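Local coordinates for hypothetical protein STY4665 (Salmonella typhi, PDB 2IPQ), which is of unknown function but, as the C-terminal domain of a TraI-like conjugal transfer nickase/helicase relative, may serve in DNA transfer, at residues P25-T28 and V33-T36; A75-R80 and T109-K114. All coordinates share one frame; numbering follows the deposited sequence.

Both contacts reach the one antiparallel sheet of the domain, but from different elements and on opposite sides of the chain's centre; their own centres lie about 16 Å apart. Contact 1 is local and partly buried: the loop P25-T28 folds against an outermost strand, V33-T36, only a few residues further on, joined by two hydrogen bonds, one from the backbone and one to an amide side chain, beside a small valine–leucine cluster. Contact 2 is buried and joins parts further apart in sequence, helix 68-77 and the strand T109-K114, which runs inside the sheet. There the backbones stand apart, and aromatic and aliphatic side chains fill the interval, with one carboxylate meeting a tyrosine hydroxyl.

Contact 1 (P25-T28 and V33-T36); sequences PVNT and VHLT
Asn27 grips the strand V33-T36 at two points. Its backbone N donates to Val33 O over 2.9 Å, and its side-chain OD1 accepts from Leu35 N, also at 2.9 Å, with the N-H pointing nearly straight at the oxygen (165°) in the plane of the amide carbonyl. CG sits beside the backbone N (chi1 -74°), which brings the amide back toward the strand although CB points away from it. The tight part is next to this grip. Val26 CG2 meets Leu35 CD1 at 3.3 Å, closer than usual for two methyl carbons, and lies 3.8 Å from Val33 CG1, while Val26 CA approaches Val33 O at 3.2 Å in a CH···O contact. The His34 ring has Asn27 N over one face and Thr28 O close to its plane at the edge, 2.9 Å from CE1; its nitrogens are engaged by Ser128 and Ala31. On the solvent side the contact is loose: exposed Pro25 offers little more than its carbonyl O, 3.9 Å from Val33 CB. Here a loop crosses the edge strand it leads into, an asparagine amide replacing a backbone carbonyl as acceptor, at the margin of the domain's antiparallel sheet.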
ATOM      1  N   PRO A  25       2.752   5.985   8.112  1.00 52.79           N
ATOM      2  CA  PRO A  25       1.512   5.631   8.828  1.00 52.17           C
ATOM      3  C   PRO A  25       0.722   4.448   8.238  1.00 52.22           C
ATOM      4  O   PRO A  25       0.554   4.328   7.032  1.00 47.88           O
ATOM      5  CB  PRO A  25       0.682   6.912   8.749  1.00 52.82           C
ATOM      6  CG  PRO A  25       1.753   8.019   8.669  1.00 55.65           C
ATOM      7  CD  PRO A  25       2.756   7.403   7.707  1.00 51.58           C
ATOM      8  N   VAL A  26       0.224   3.585   9.111  1.00 53.48           N
ATOM      9  CA  VAL A  26      -0.377   2.333   8.667  1.00 54.87           C
ATOM     10  C   VAL A  26      -1.593   2.164   9.616  1.00 54.87           C
ATOM     11  O   VAL A  26      -1.496   2.530  10.778  1.00 51.76           O
ATOM     12  CB  VAL A  26       0.723   1.203   8.778  1.00 57.24           C
ATOM     13  CG1 VAL A  26       1.093   0.923  10.246  1.00 55.73           C
ATOM     14  CG2 VAL A  26       0.348  -0.040   8.056  1.00 58.72           C
ATOM     15  N   ASN A  27      -2.731   1.649   9.129  1.00 52.92           N
ATOM     16  CA  ASN A  27      -3.758   1.086  10.006  1.00 49.76           C
ATOM     17  C   ASN A  27      -4.546   2.132  10.745  1.00 51.50           C
ATOM     18  O   ASN A  27      -5.044   1.909  11.859  1.00 53.76           O
ATOM     19  CB  ASN A  27      -3.138   0.111  11.004  1.00 47.49           C
ATOM     20  CG  ASN A  27      -2.758  -1.188  10.372  1.00 50.09           C
ATOM     21  OD1 ASN A  27      -3.028  -1.420   9.183  1.00 44.20           O
ATOM     22  ND2 ASN A  27      -2.112  -2.052  11.146  1.00 46.36           N
ATOM     23  N   THR A  28      -4.657   3.293  10.119  1.00 54.14           N
ATOM     24  CA  THR A  28      -5.268   4.456  10.732  1.00 54.26           C
ATOM     25  C   THR A  28      -6.377   4.865   9.781  1.00 54.62           C
ATOM     26  O   THR A  28      -6.334   4.514   8.608  1.00 53.86           O
ATOM     27  CB  THR A  28      -4.229   5.578  10.860  1.00 56.80           C
ATOM     28  OG1 THR A  28      -3.652   5.539  12.175  1.00 59.21           O
ATOM     29  CG2 THR A  28      -4.854   6.941  10.658  1.00 62.11           C
ATOM     30  N   VAL A  33      -1.789   2.948   3.887  1.00 52.57           N
ATOM     31  CA  VAL A  33      -1.315   1.590   4.025  1.00 50.87           C
ATOM     32  C   VAL A  33      -2.093   0.905   5.132  1.00 52.61           C
ATOM     33  O   VAL A  33      -2.258   1.461   6.236  1.00 50.02           O
ATOM     34  CB  VAL A  33       0.225   1.519   4.293  1.00 53.05           C
ATOM     35  CG1 VAL A  33       0.713   0.037   4.266  1.00 49.43           C
ATOM     36  CG2 VAL A  33       1.018   2.335   3.213  1.00 50.20           C
ATOM     37  N   HIS A  34      -2.586  -0.298   4.825  1.00 51.53           N
ATOM     38  CA  HIS A  34      -3.354  -1.093   5.767  1.00 48.43           C
ATOM     39  C   HIS A  34      -2.985  -2.561   5.689  1.00 50.42           C
ATOM     40  O   HIS A  34      -2.949  -3.157   4.606  1.00 53.40           O
ATOM     41  CB  HIS A  34      -4.833  -0.907   5.485  1.00 48.04           C
ATOM     42  CG  HIS A  34      -5.334   0.440   5.888  1.00 52.53           C
ATOM     43  ND1 HIS A  34      -5.899   0.687   7.130  1.00 50.38           N
ATOM     44  CD2 HIS A  34      -5.336   1.624   5.225  1.00 49.17           C
ATOM     45  CE1 HIS A  34      -6.227   1.965   7.211  1.00 48.10           C
ATOM     46  NE2 HIS A  34      -5.895   2.554   6.070  1.00 56.97           N
ATOM     47  N   LEU A  35      -2.702  -3.160   6.833  1.00 50.66           N
ATOM     48  CA  LEU A  35      -2.458  -4.606   6.903  1.00 50.48           C
ATOM     49  C   LEU A  35      -3.767  -5.379   6.940  1.00 52.80           C
ATOM     50  O   LEU A  35      -4.705  -4.982   7.653  1.00 52.70           O
ATOM     51  CB  LEU A  35      -1.651  -4.928   8.154  1.00 48.04           C
ATOM     52  CG  LEU A  35      -0.146  -4.766   7.926  1.00 53.85           C
ATOM     53  CD1 LEU A  35       0.245  -3.306   7.979  1.00 50.54           C
ATOM     54  CD2 LEU A  35       0.677  -5.618   8.890  1.00 54.20           C
ATOM     55  N   THR A  36      -3.834  -6.480   6.190  1.00 53.91           N
ATOM     56  CA  THR A  36      -5.049  -7.292   6.144  1.00 55.50           C
ATOM     57  C   THR A  36      -4.826  -8.730   5.724  1.00 52.80           C
ATOM     58  O   THR A  36      -4.409  -8.987   4.615  1.00 54.77           O
ATOM     59  CB  THR A  36      -6.087  -6.717   5.168  1.00 57.87           C
ATOM     60  OG1 THR A  36      -6.177  -5.292   5.346  1.00 68.24           O
ATOM     61  CG2 THR A  36      -7.462  -7.343   5.429  1.00 60.07           C
TER

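Contact 2 (A75-R80 and T109-K114)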
ATOM      1  N   ALA A  75       6.931   2.308 -12.901  1.00 44.58           N
ATOM      2  CA  ALA A  75       8.222   1.780 -12.486  1.00 44.44           C
ATOM      3  C   ALA A  75       7.974   0.748 -11.378  1.00 43.79           C
ATOM      4  O   ALA A  75       8.562  -0.333 -11.363  1.00 46.71           O
ATOM      5  CB  ALA A  75       9.151   2.886 -12.033  1.00 39.46           C
ATOM      6  N   PHE A  76       7.094   1.068 -10.455  1.00 44.03           N
ATOM      7  CA  PHE A  76       6.781   0.108  -9.393  1.00 45.10           C
ATOM      8  C   PHE A  76       6.257  -1.223  -9.943  1.00 46.04           C
ATOM      9  O   PHE A  76       6.704  -2.275  -9.518  1.00 43.96           O
ATOM     10  CB  PHE A  76       5.751   0.669  -8.432  1.00 43.72           C
ATOM     11  CG  PHE A  76       5.245  -0.349  -7.443  1.00 45.21           C
ATOM     12  CD1 PHE A  76       6.124  -0.958  -6.545  1.00 44.91           C
ATOM     13  CD2 PHE A  76       3.898  -0.704  -7.420  1.00 46.88           C
ATOM     14  CE1 PHE A  76       5.665  -1.900  -5.628  1.00 45.89           C
ATOM     15  CE2 PHE A  76       3.421  -1.663  -6.507  1.00 43.63           C
ATOM     16  CZ  PHE A  76       4.310  -2.249  -5.611  1.00 45.19           C
ATOM     17  N   GLU A  77       5.299  -1.179 -10.865  1.00 46.54           N
ATOM     18  CA  GLU A  77       4.679  -2.425 -11.337  1.00 51.58           C
ATOM     19  C   GLU A  77       5.646  -3.346 -12.048  1.00 51.62           C
ATOM     20  O   GLU A  77       5.478  -4.571 -12.028  1.00 52.81           O
ATOM     21  CB  GLU A  77       3.492  -2.148 -12.247  1.00 51.71           C
ATOM     22  CG  GLU A  77       2.209  -1.753 -11.501  1.00 53.23           C
ATOM     23  CD  GLU A  77       1.007  -1.747 -12.436  1.00 59.48           C
ATOM     24  OE1 GLU A  77       1.211  -1.996 -13.653  1.00 65.20           O
ATOM     25  OE2 GLU A  77      -0.124  -1.502 -11.969  1.00 59.19           O
ATOM     26  N   LYS A  78       6.659  -2.758 -12.678  1.00 53.63           N
ATOM     27  CA  LYS A  78       7.652  -3.524 -13.430  1.00 54.29           C
ATOM     28  C   LYS A  78       8.462  -4.436 -12.510  1.00 54.93           C
ATOM     29  O   LYS A  78       9.133  -5.346 -12.964  1.00 53.87           O
ATOM     30  CB  LYS A  78       8.568  -2.587 -14.226  1.00 53.36           C
ATOM     31  CG  LYS A  78       7.912  -2.091 -15.522  1.00 57.70           C
ATOM     32  CD  LYS A  78       8.611  -0.879 -16.150  1.00 58.13           C
ATOM     33  CE  LYS A  78       8.383  -0.836 -17.681  1.00 69.89           C
ATOM     34  NZ  LYS A  78       7.007  -0.334 -18.049  1.00 71.24           N
HETATM   35  N   MSE A  79       8.386  -4.197 -11.205  1.00 56.08           N
HETATM   36  CA  MSE A  79       9.186  -4.963 -10.273  1.00 58.81           C
HETATM   37  C   MSE A  79       8.471  -6.191  -9.758  1.00 53.98           C
HETATM   38  O   MSE A  79       9.105  -7.107  -9.216  1.00 51.76           O
HETATM   39  CB  MSE A  79       9.594  -4.098  -9.110  1.00 57.76           C
HETATM   40  CG  MSE A  79      10.449  -2.927  -9.514  1.00 65.10           C
HETATM   41 SE   MSE A  79      10.558  -1.842  -7.928  1.00 77.58          SE
HETATM   42  CE  MSE A  79      12.170  -2.765  -7.149  1.00 69.63           C
ATOM     43  N   ARG A  80       7.153  -6.213  -9.923  1.00 50.02           N
ATOM     44  CA  ARG A  80       6.404  -7.429  -9.661  1.00 48.55           C
ATOM     45  C   ARG A  80       6.502  -7.828  -8.184  1.00 46.69           C
ATOM     46  O   ARG A  80       6.757  -8.974  -7.870  1.00 46.91           O
ATOM     47  CB  ARG A  80       6.957  -8.560 -10.535  1.00 45.79           C
ATOM     48  CG  ARG A  80       7.119  -8.129 -11.971  1.00 48.28           C
ATOM     49  CD  ARG A  80       7.141  -9.345 -12.926  1.00 49.96           C
ATOM     50  NE  ARG A  80       7.354  -8.852 -14.323  1.00 51.23           N
ATOM     51  CZ  ARG A  80       6.409  -9.009 -15.259  1.00 50.73           C
ATOM     52  NH1 ARG A  80       6.680  -8.548 -16.510  1.00 52.80           N
ATOM     53  NH2 ARG A  80       5.193  -9.646 -14.948  1.00 48.45           N
ATOM     54  N   THR A 109      -9.133   1.755  -3.994  1.00 45.25           N
ATOM     55  CA  THR A 109      -8.519   0.651  -4.739  1.00 47.98           C
ATOM     56  C   THR A 109      -7.001   0.736  -4.606  1.00 47.19           C
ATOM     57  O   THR A 109      -6.460   1.803  -4.313  1.00 44.48           O
ATOM     58  CB  THR A 109      -9.003   0.538  -6.241  1.00 47.67           C
ATOM     59  OG1 THR A 109      -7.935   0.748  -7.144  1.00 58.29           O
ATOM     60  CG2 THR A 109     -10.117   1.489  -6.559  1.00 46.37           C
ATOM     61  N   GLY A 110      -6.324  -0.393  -4.795  1.00 47.69           N
ATOM     62  CA  GLY A 110      -4.882  -0.405  -4.731  1.00 46.51           C
ATOM     63  C   GLY A 110      -4.347  -1.812  -4.755  1.00 45.38           C
ATOM     64  O   GLY A 110      -5.047  -2.744  -5.086  1.00 43.46           O
ATOM     65  N   TYR A 111      -3.093  -1.943  -4.366  1.00 45.41           N
ATOM     66  CA  TYR A 111      -2.334  -3.159  -4.545  1.00 45.78           C
ATOM     67  C   TYR A 111      -2.392  -3.947  -3.266  1.00 44.73           C
ATOM     68  O   TYR A 111      -2.500  -3.372  -2.188  1.00 45.56           O
ATOM     69  CB  TYR A 111      -0.882  -2.783  -4.834  1.00 46.12           C
ATOM     70  CG  TYR A 111      -0.671  -2.125  -6.181  1.00 47.66           C
ATOM     71  CD1 TYR A 111      -0.405  -0.743  -6.285  1.00 50.56           C
ATOM     72  CD2 TYR A 111      -0.732  -2.873  -7.352  1.00 50.41           C
ATOM     73  CE1 TYR A 111      -0.198  -0.129  -7.564  1.00 47.19           C
ATOM     74  CE2 TYR A 111      -0.530  -2.284  -8.615  1.00 49.47           C
ATOM     75  CZ  TYR A 111      -0.266  -0.918  -8.713  1.00 53.01           C
ATOM     76  OH  TYR A 111      -0.076  -0.364  -9.968  1.00 50.03           O
ATOM     77  N   LEU A 112      -2.311  -5.261  -3.384  1.00 43.54           N
ATOM     78  CA  LEU A 112      -1.965  -6.122  -2.259  1.00 45.06           C
ATOM     79  C   LEU A 112      -0.532  -6.621  -2.351  1.00 44.40           C
ATOM     80  O   LEU A 112      -0.104  -7.100  -3.391  1.00 46.99           O
ATOM     81  CB  LEU A 112      -2.908  -7.330  -2.214  1.00 45.36           C
ATOM     82  CG  LEU A 112      -4.363  -7.031  -1.809  1.00 45.59           C
ATOM     83  CD1 LEU A 112      -5.071  -8.338  -1.747  1.00 44.15           C
ATOM     84  CD2 LEU A 112      -4.397  -6.375  -0.483  1.00 41.18           C
ATOM     85  N   ILE A 113       0.215  -6.528  -1.268  1.00 42.43           N
ATOM     86  CA  ILE A 113       1.581  -7.033  -1.268  1.00 42.60           C
ATOM     87  C   ILE A 113       1.760  -8.000  -0.108  1.00 43.19           C
ATOM     88  O   ILE A 113       1.448  -7.656   1.034  1.00 42.73           O
ATOM     89  CB  ILE A 113       2.542  -5.854  -1.071  1.00 43.28           C
ATOM     90  CG1 ILE A 113       2.408  -4.885  -2.249  1.00 42.80           C
ATOM     91  CG2 ILE A 113       3.991  -6.348  -0.833  1.00 41.61           C
ATOM     92  CD1 ILE A 113       2.810  -3.478  -1.900  1.00 51.30           C
ATOM     93  N   LYS A 114       2.266  -9.192  -0.398  1.00 43.72           N
ATOM     94  CA  LYS A 114       2.494 -10.219   0.612  1.00 46.60           C
ATOM     95  C   LYS A 114       3.296  -9.638   1.746  1.00 48.45           C
ATOM     96  O   LYS A 114       4.310  -8.988   1.486  1.00 47.15           O
ATOM     97  CB  LYS A 114       3.302 -11.365   0.028  1.00 43.87           C
ATOM     98  CG  LYS A 114       2.518 -12.371  -0.737  1.00 51.25           C
ATOM     99  CD  LYS A 114       3.407 -13.572  -1.137  1.00 49.92           C
ATOM    100  CE  LYS A 114       3.931 -14.313   0.092  1.00 49.83           C
ATOM    101  NZ  LYS A 114       4.472 -15.669  -0.222  1.00 63.42           N
TER
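The Tyr111 ring receives Phe76 on one face and Glu77 at its edge. Phe76 CE2 stands 3.9 Å above the plane, over the ring centre, and the edge of Phe76 meets the face of Tyr111 in a T-shaped (edge-to-face) pair with planes at 75° and centroids 5.3 Å apart. His82 packs edge-to-face with Tyr111, and the Phe90 ring also meets it. At the hydroxyl edge, Glu77 OE2 lies in the plane of the ring and accepts a hydrogen bond from Tyr111 OH; the modelled separation of 2.3 Å is very short and its exact value doubtful. The carboxylate is turned 87° from the tyrosine ring. Glu77 reaches this edge through a chain extended beyond CG. With chi1 at 171° the Phe76 ring swings away from its own backbone N and toward the strand, where CZ also meets Ile113 CD1 obliquely at 4.2 Å. This is helix-on-sheet packing within a family classed with helix-turn-helix domains: the C-terminal part of helix 68-77 faces strand 105-114, with 9.8 Å between Glu77 CA and Tyr111 CA. Phe11 of helix 4-20 packs edge-to-face with Phe76, and Phe48 touches both aromatic side chains. Glu77 OE2 also forms a salt bridge with Arg89, and Gln73 NE2 hydrogen-bonds Tyr111 OH.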